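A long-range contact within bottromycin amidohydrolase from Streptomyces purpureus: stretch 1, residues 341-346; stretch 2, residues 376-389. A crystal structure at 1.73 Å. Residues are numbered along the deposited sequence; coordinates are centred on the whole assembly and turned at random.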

ATOM      1  N   ALA A 341       1.689  12.932 -14.042  1.00 31.99           N
ATOM      2  CA  ALA A 341       0.883  12.045 -13.210  1.00 32.04           C
ATOM      3  C   ALA A 341       1.506  11.941 -11.818  1.00 30.87           C
ATOM      4  O   ALA A 341       2.698  12.164 -11.615  1.00 31.92           O
ATOM      5  N   ARG A 342       0.684  11.555 -10.868  1.00 28.39           N
ATOM      6  CA  ARG A 342       1.063  11.529  -9.460  1.00 31.16           C
ATOM      7  C   ARG A 342       1.094  10.065  -9.065  1.00 26.59           C
ATOM      8  O   ARG A 342       0.075   9.449  -8.750  1.00 29.06           O
ATOM      9  N   LEU A 343       2.287   9.516  -9.015  1.00 27.99           N
ATOM     10  CA  LEU A 343       2.408   8.094  -8.734  1.00 24.47           C
ATOM     11  C   LEU A 343       2.219   7.792  -7.245  1.00 26.05           C
ATOM     12  O   LEU A 343       2.465   8.629  -6.381  1.00 28.34           O
ATOM     13  N   LEU A 344       1.771   6.571  -6.980  1.00 24.84           N
ATOM     14  CA  LEU A 344       1.562   6.038  -5.629  1.00 26.36           C
ATOM     15  C   LEU A 344       2.256   4.690  -5.545  1.00 26.53           C
ATOM     16  O   LEU A 344       2.474   3.996  -6.554  1.00 26.50           O
ATOM     17  N   VAL A 345       2.585   4.298  -4.323  1.00 24.54           N
ATOM     18  CA  VAL A 345       3.273   3.043  -4.054  1.00 22.95           C
ATOM     19  C   VAL A 345       2.275   2.096  -3.422  1.00 26.89           C
ATOM     20  O   VAL A 345       1.956   2.239  -2.229  1.00 27.32           O
ATOM     21  N   GLY A 346       1.752   1.152  -4.204  1.00 23.61           N
ATOM     22  CA  GLY A 346       0.832   0.166  -3.684  1.00 24.93           C
ATOM     23  C   GLY A 346       1.272  -1.211  -4.136  1.00 25.01           C
ATOM     24  O   GLY A 346       1.998  -1.353  -5.119  1.00 25.91           O
ATOM     25  N   ALA A 376      11.276  11.488  -5.881  1.00 37.01           N
ATOM     26  CA  ALA A 376      10.005  11.142  -6.502  1.00 35.15           C
ATOM     27  C   ALA A 376       9.367   9.939  -5.823  1.00 31.24           C
ATOM     28  O   ALA A 376       8.150   9.916  -5.571  1.00 30.94           O
ATOM     29  N   VAL A 377      10.165   8.912  -5.540  1.00 29.86           N
ATOM     30  CA  VAL A 377       9.551   7.726  -4.962  1.00 29.04           C
ATOM     31  C   VAL A 377       9.167   7.991  -3.504  1.00 27.70           C
ATOM     32  O   VAL A 377       8.113   7.521  -3.022  1.00 28.93           O
ATOM     33  N   LEU A 378       9.937   8.827  -2.808  1.00 30.28           N
ATOM     34  CA  LEU A 378       9.537   9.202  -1.455  1.00 29.51           C
ATOM     35  C   LEU A 378       8.227   9.993  -1.457  1.00 32.05           C
ATOM     36  O   LEU A 378       7.347   9.768  -0.610  1.00 29.42           O
ATOM     37  N   LYS A 379       8.074  10.932  -2.397  1.00 28.93           N
ATOM     38  CA  LYS A 379       6.822  11.669  -2.533  1.00 27.99           C
ATOM     39  C   LYS A 379       5.648  10.733  -2.806  1.00 32.00           C
ATOM     40  O   LYS A 379       4.577  10.891  -2.232  1.00 29.48           O
ATOM     41  N   ALA A 380       5.822   9.769  -3.705  1.00 29.12           N
ATOM     42  CA  ALA A 380       4.791   8.769  -3.965  1.00 24.54           C
ATOM     43  C   ALA A 380       4.440   7.932  -2.731  1.00 26.18           C
ATOM     44  O   ALA A 380       3.278   7.555  -2.545  1.00 27.31           O
ATOM     45  N   ALA A 381       5.423   7.661  -1.867  1.00 27.29           N
ATOM     46  CA  ALA A 381       5.244   6.811  -0.700  1.00 30.45           C
ATOM     47  C   ALA A 381       4.549   7.561   0.413  1.00 26.12           C
ATOM     48  O   ALA A 381       3.985   6.947   1.328  1.00 28.76           O
ATOM     49  N   THR A 382       4.549   8.894   0.347  1.00 27.37           N
ATOM     50  CA  THR A 382       4.105   9.687   1.473  1.00 26.57           C
ATOM     51  C   THR A 382       3.162  10.817   1.068  1.00 28.32           C
ATOM     52  O   THR A 382       1.939  10.629   1.105  1.00 27.00           O
ATOM     53  N   ALA A 383       3.701  12.014   0.814  1.00 29.40           N
ATOM     54  CA  ALA A 383       2.888  13.211   0.572  1.00 32.68           C
ATOM     55  C   ALA A 383       1.764  13.003  -0.455  1.00 29.47           C
ATOM     56  O   ALA A 383       0.650  13.468  -0.256  1.00 33.10           O
ATOM     57  N   ASP A 384       2.056  12.358  -1.597  1.00 26.15           N
ATOM     58  CA  ASP A 384       0.998  12.229  -2.605  1.00 29.70           C
ATOM     59  C   ASP A 384      -0.037  11.199  -2.188  1.00 28.93           C
ATOM     60  O   ASP A 384      -1.204  11.295  -2.586  1.00 28.73           O
ATOM     61  N   ALA A 385       0.357  10.223  -1.376  1.00 24.45           N
ATOM     62  CA  ALA A 385      -0.638   9.283  -0.837  1.00 24.52           C
ATOM     63  C   ALA A 385      -1.537   9.958   0.195  1.00 25.48           C
ATOM     64  O   ALA A 385      -2.748   9.726   0.234  1.00 24.88           O
ATOM     65  N   TYR A 386      -0.987  10.811   1.037  1.00 28.38           N
ATOM     66  CA  TYR A 386      -1.873  11.525   1.960  1.00 26.42           C
ATOM     67  C   TYR A 386      -2.838  12.400   1.169  1.00 26.48           C
ATOM     68  O   TYR A 386      -4.009  12.521   1.507  1.00 25.84           O
ATOM     69  N   ASP A 387      -2.373  12.978   0.064  1.00 28.36           N
ATOM     70  CA  ASP A 387      -3.281  13.790  -0.773  1.00 31.06           C
ATOM     71  C   ASP A 387      -4.385  12.956  -1.427  1.00 28.40           C
ATOM     72  O   ASP A 387      -5.563  13.379  -1.434  1.00 30.97           O
ATOM     73  N   VAL A 388      -4.045  11.788  -1.952  1.00 27.73           N
ATOM     74  CA  VAL A 388      -5.070  10.974  -2.626  1.00 28.72           C
ATOM     75  C   VAL A 388      -6.116  10.482  -1.630  1.00 27.57           C
ATOM     76  O   VAL A 388      -7.287  10.248  -1.996  1.00 29.19           O
ATOM     77  N   MET A 389      -5.724  10.302  -0.372  1.00 26.89           N
ATOM     78  CA  MET A 389      -6.663   9.913   0.690  1.00 25.64           C
ATOM     79  C   MET A 389      -7.446  11.068   1.268  1.00 32.10           C
ATOM     80  O   MET A 389      -8.355  10.849   2.105  1.00 32.47           O
TER

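Stretch 2 runs as two helical segments, broken at Thr382, against the extended chain of stretch 1, and the contact combines apolar packing around Ala380 and Leu344 with a charged cluster in which Asp384 and Asp387 meet Arg342. Val377 (chi1 p) stands sideways and contributes mainly its backbone: its O lies 4.2 Å from CG2 of Val345. The side chain of Leu378 points away, and that of Lys379, extended with all four chi angles t, stays out of contact.

Ala380 marks the closest backbone approach, its CA only 4.5 Å from the CA of Leu344. Its CB points toward stretch 1 and lies 3.2 Å from Leu343 O and 3.8 Å from Val345 CG2, so a small methyl group suits so tight a crossing. The CA of Ala380 also makes a CA-H...O contact of 3.4 Å with Leu343 O. Ala380 O is 3.8 Å from Val345 N, and water 3 spans this gap, accepting from Val345 N at 2.8 Å and lying 2.8 Å from Ala380 O. Beside it, the sideways methyl of Ala381 packs its CB 4.1 Å from CG2 of Val345, a side chain in the t rotamer that points toward the helix.

Thr382 does not reach stretch 1. In its p rotamer it turns back on the preceding helix, where OG1 donates to Leu378 O at 2.7 Å, satisfying the hydroxyl at the break.

Asp384 (chi1 -90°) points toward the strand and supplies a carboxylate for Arg342. Arg342 NH2 forms a salt bridge with Asp384 OD1 at 2.9 Å, nearly straight at 170°, while Arg342 NE makes a weak hydrogen bond to Asp384 OD2 at 3.5 Å. Water 2 donates to Asp384 OD2 at 2.8 Å and to Leu343 O at 2.7 Å, tying the acid to the strand backbone as well.

Ala385 leaves room for Leu344, whose m,t rotamer brings CD2 within 3.7 Å of Ala385 CA and 4.1 Å of Ala385 CB. Tyr386 points away, and its hydroxyl is bonded elsewhere in the structure.

One turn beyond Asp384, Asp387 (chi1 m) also points toward stretch 1. Its OD2 forms a second salt bridge with Arg342 NH2 at 2.9 Å, so two acids share one nitrogen at the guanidinium edge, near its plane. Water 1 accepts from Arg342 NH1 at 3.0 Å and donates weakly to Asp387 OD2 at 3.3 Å. Val388 (chi1 p) closes the apolar side, its CG1 3.9 Å from Leu344 CD1; both branched side chains are buried, as befits their lack of polar groups.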

ATOM      1  CB  ALA A 341       0.780  10.631 -13.782  1.00 27.98           C
ATOM      2  CB  ARG A 342       0.098  12.398  -8.607  1.00 29.76           C
ATOM      3  CG  ARG A 342       0.130  13.880  -9.021  1.00 31.51           C
ATOM      4  CD  ARG A 342      -0.897  14.738  -8.279  1.00 36.82           C
ATOM      5  NE  ARG A 342      -0.383  14.972  -6.933  1.00 38.90           N
ATOM      6  CZ  ARG A 342      -1.000  15.717  -6.019  1.00 41.60           C
ATOM      7  NH1 ARG A 342      -2.144  16.327  -6.313  1.00 34.97           N
ATOM      8  NH2 ARG A 342      -0.474  15.852  -4.818  1.00 36.44           N
ATOM      9  CB  LEU A 343       3.758   7.572  -9.166  1.00 25.77           C
ATOM     10  CG  LEU A 343       3.962   7.457 -10.666  1.00 28.05           C
ATOM     11  CD1 LEU A 343       5.451   7.027 -10.911  1.00 35.57           C
ATOM     12  CD2 LEU A 343       3.060   6.486 -11.284  1.00 34.16           C
ATOM     13  CB  LEU A 344       0.037   5.867  -5.317  1.00 27.38           C
ATOM     14  CG  LEU A 344      -0.803   7.128  -5.462  1.00 28.53           C
ATOM     15  CD1 LEU A 344      -2.307   6.759  -5.435  1.00 26.39           C
ATOM     16  CD2 LEU A 344      -0.472   8.064  -4.280  1.00 28.55           C
ATOM     17  CB  VAL A 345       4.481   3.243  -3.140  1.00 23.73           C
ATOM     18  CG1 VAL A 345       5.166   1.962  -2.979  1.00 26.12           C
ATOM     19  CG2 VAL A 345       5.416   4.313  -3.647  1.00 24.95           C
ATOM     20  CB  ALA A 376      10.216  10.879  -7.998  1.00 39.10           C
ATOM     21  CB  VAL A 377      10.484   6.515  -5.146  1.00 36.11           C
ATOM     22  CG1 VAL A 377      11.644   6.563  -4.171  1.00 34.40           C
ATOM     23  CG2 VAL A 377       9.709   5.240  -5.029  1.00 41.45           C
ATOM     24  CB  LEU A 378      10.628  10.015  -0.770  1.00 30.39           C
ATOM     25  CG  LEU A 378      10.345  10.363   0.710  1.00 34.35           C
ATOM     26  CD1 LEU A 378      10.122   9.115   1.573  1.00 29.77           C
ATOM     27  CD2 LEU A 378      11.425  11.242   1.301  1.00 35.72           C
ATOM     28  CB  LYS A 379       6.945  12.723  -3.640  1.00 31.18           C
ATOM     29  CG  LYS A 379       5.752  13.607  -3.779  1.00 36.41           C
ATOM     30  CD  LYS A 379       5.927  14.695  -4.860  1.00 40.28           C
ATOM     31  CE  LYS A 379       4.779  15.724  -4.760  1.00 50.01           C
ATOM     32  NZ  LYS A 379       4.864  16.792  -5.784  1.00 57.37           N
ATOM     33  CB  ALA A 380       5.264   7.832  -5.064  1.00 26.97           C
ATOM     34  CB  ALA A 381       6.631   6.301  -0.213  1.00 26.96           C
ATOM     35  CB  THR A 382       5.313  10.247   2.275  1.00 30.07           C
ATOM     36  OG1 THR A 382       6.167  11.084   1.466  1.00 27.42           O
ATOM     37  CG2 THR A 382       6.145   9.129   2.861  1.00 28.87           C
ATOM     38  CB  ALA A 383       3.799  14.349   0.113  1.00 36.98           C
ATOM     39  CB  ASP A 384       1.611  11.879  -3.954  1.00 26.51           C
ATOM     40  CG  ASP A 384       1.962  13.119  -4.774  1.00 35.01           C
ATOM     41  OD1 ASP A 384       1.861  14.231  -4.238  1.00 39.60           O
ATOM     42  OD2 ASP A 384       2.302  12.986  -5.966  1.00 39.97           O
ATOM     43  CB  ALA A 385       0.032   8.058  -0.241  1.00 24.99           C
ATOM     44  CB  TYR A 386      -1.060  12.362   2.937  1.00 25.31           C
ATOM     45  CG  TYR A 386      -0.224  11.475   3.870  1.00 27.28           C
ATOM     46  CD1 TYR A 386      -0.835  10.496   4.644  1.00 49.21           C
ATOM     47  CD2 TYR A 386       1.159  11.603   3.959  1.00 33.06           C
ATOM     48  CE1 TYR A 386      -0.104   9.667   5.482  1.00 60.00           C
ATOM     49  CE2 TYR A 386       1.926  10.756   4.806  1.00 31.23           C
ATOM     50  CZ  TYR A 386       1.268   9.790   5.552  1.00 41.33           C
ATOM     51  OH  TYR A 386       1.940   8.941   6.421  1.00 33.37           O
ATOM     52  CB  ASP A 387      -2.497  14.552  -1.860  1.00 44.54           C
ATOM     53  CG  ASP A 387      -1.833  15.800  -1.327  1.00 81.67           C
ATOM     54  OD1 ASP A 387      -2.040  16.140  -0.141  1.00102.83           O
ATOM     55  OD2 ASP A 387      -1.111  16.449  -2.098  1.00 79.53           O
ATOM     56  CB  VAL A 388      -4.429   9.790  -3.394  1.00 27.93           C
ATOM     57  CG1 VAL A 388      -4.056   8.610  -2.483  1.00 25.24           C
ATOM     58  CG2 VAL A 388      -5.390   9.352  -4.507  1.00 31.05           C
ATOM     59  CB  MET A 389      -5.891   9.229   1.811  1.00 26.90           C
ATOM     60  CG  MET A 389      -5.337   7.859   1.432  1.00 27.33           C
ATOM     61  SD  MET A 389      -4.596   6.923   2.809  1.00 30.92           S
ATOM     62  CE  MET A 389      -3.237   8.002   3.283  1.00 28.00           C
TER
HETATM   63  O   HOH W   1      -3.478  17.711  -4.046  1.00 60.94           O
HETATM   64  O   HOH W   2       3.930  10.860  -6.610  1.00 31.85           O
HETATM   65  O   HOH W   3       1.733   5.390  -1.834  1.00 24.92           O